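Local coordinates for ribosomal RNA processing protein 6 (Trypanosoma brucei brucei, PDB 4NLC) that probably trims RNA from the 3' end as an exosome-associated 3'-5' exoribonuclease, of which this is the catalytic core, at residues Ala130-Tyr133 against Leu134-Pro137. The protein carries 1 engineered substitution. Residues are numbered along the deposited sequence; the frame is centred on the assembly and turned at random.
Sequences ANMY and LMAP
L134 lies alongside the ring of Y133 and covers part of one face: its CG sits 4.2 Å from the centroid of the Y133 ring, 22° off the normal, which meets the geometry of a CH-pi contact displaced toward the rim. CD2 of L134 lies 3.6 Å from CE1 of Y133. With CG between the backbone N and the carbonyl carbon (chi1 69°), the Y133 ring is turned to lie beside L134, and CG of Y133 comes 3.3 Å from N of L134. Along the chain, M132 and M135 point the same way, and CE of M132 meets SD of M135 at 3.6 Å, an apolar side-chain contact.

Three successive backbone hydrogen bonds, with N-H...O angles near 162°, position these pairs: L134 N to N131 O at 3.1 Å, M135 N to M132 O at 3.0 Å and A136 N to Y133 O at 3.0 Å. Consecutive i to i+3 bonds mark 3-10 helix, here leading into helix 136-140 of the exonuclease domain.

Beyond it, both methionines pack on M112 of strand 108-115, L134 rests on V77 and E81 of helix 77-87, and Y133 stacks with Y25. The side-chain contacts are consistent with dispersion, while hydrogen bonding across the contact is confined to the backbone.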
loop_
_atom_site.group_PDB
_atom_site.type_symbol
_atom_site.label_atom_id
_atom_site.label_comp_id
_atom_site.label_asym_id
_atom_site.label_seq_id
_atom_site.Cartn_x
_atom_site.Cartn_y
_atom_site.Cartn_z
ATOM N N ALA A 130 -7.009 -3.108 14.302
ATOM C CA ALA A 130 -6.748 -4.241 15.194
ATOM C C ALA A 130 -7.649 -5.454 14.926
ATOM O O ALA A 130 -7.329 -6.550 15.374
ATOM C CB ALA A 130 -6.913 -3.801 16.644
ATOM N N ASN A 131 -8.764 -5.257 14.192
ATOM C CA ASN A 131 -9.766 -6.295 13.934
ATOM C C ASN A 131 -9.816 -6.799 12.502
ATOM O O ASN A 131 -10.655 -7.647 12.187
ATOM C CB ASN A 131 -11.154 -5.740 14.330
ATOM C CG ASN A 131 -11.114 -4.957 15.623
ATOM O OD1 ASN A 131 -11.143 -3.722 15.645
ATOM N ND2 ASN A 131 -10.924 -5.654 16.713
ATOM N N MET A 132 -8.962 -6.265 11.624
ATOM C CA MET A 132 -8.985 -6.621 10.200
ATOM C C MET A 132 -8.699 -8.115 9.929
ATOM O O MET A 132 -9.144 -8.641 8.910
ATOM C CB MET A 132 -8.063 -5.711 9.388
ATOM C CG MET A 132 -8.585 -4.290 9.239
ATOM S SD MET A 132 -10.166 -4.188 8.379
ATOM C CE MET A 132 -9.620 -4.444 6.688
ATOM N N TYR A 133 -8.051 -8.806 10.894
ATOM C CA TYR A 133 -7.750 -10.241 10.818
ATOM C C TYR A 133 -9.034 -11.074 10.624
ATOM O O TYR A 133 -8.976 -12.179 10.074
ATOM C CB TYR A 133 -6.970 -10.701 12.060
ATOM C CG TYR A 133 -7.773 -10.692 13.349
ATOM C CD1 TYR A 133 -8.519 -11.796 13.734
ATOM C CD2 TYR A 133 -7.723 -9.607 14.217
ATOM C CE1 TYR A 133 -9.221 -11.814 14.938
ATOM C CE2 TYR A 133 -8.415 -9.616 15.430
ATOM C CZ TYR A 133 -9.189 -10.712 15.770
ATOM O OH TYR A 133 -9.898 -10.739 16.947
ATOM N N LEU A 134 -10.188 -10.514 11.053
ATOM C CA LEU A 134 -11.521 -11.136 10.912
ATOM C C LEU A 134 -11.950 -11.338 9.463
ATOM O O LEU A 134 -12.893 -12.066 9.205
ATOM C CB LEU A 134 -12.611 -10.371 11.702
ATOM C CG LEU A 134 -12.447 -10.389 13.237
ATOM C CD1 LEU A 134 -13.394 -9.412 13.890
ATOM C CD2 LEU A 134 -12.620 -11.782 13.821
ATOM N N MET A 135 -11.242 -10.713 8.530
ATOM C CA MET A 135 -11.492 -10.821 7.099
ATOM C C MET A 135 -10.771 -12.040 6.504
ATOM O O MET A 135 -11.056 -12.387 5.367
ATOM C CB MET A 135 -11.034 -9.537 6.368
ATOM C CG MET A 135 -11.681 -8.273 6.912
ATOM S SD MET A 135 -11.936 -7.055 5.628
ATOM C CE MET A 135 -13.269 -7.922 4.647
ATOM N N ALA A 136 -9.851 -12.680 7.260
ATOM C CA ALA A 136 -9.114 -13.878 6.811
ATOM C C ALA A 136 -10.025 -15.019 6.250
ATOM O O ALA A 136 -9.639 -15.610 5.249
ATOM C CB ALA A 136 -8.185 -14.407 7.906
ATOM N N PRO A 137 -11.254 -15.305 6.742
ATOM C CA PRO A 137 -12.063 -16.359 6.075
ATOM C C PRO A 137 -12.443 -15.987 4.625
ATOM O O PRO A 137 -12.477 -16.857 3.769
ATOM C CB PRO A 137 -13.303 -16.463 6.970
ATOM C CG PRO A 137 -12.872 -15.935 8.295
ATOM C CD PRO A 137 -11.954 -14.804 7.949
#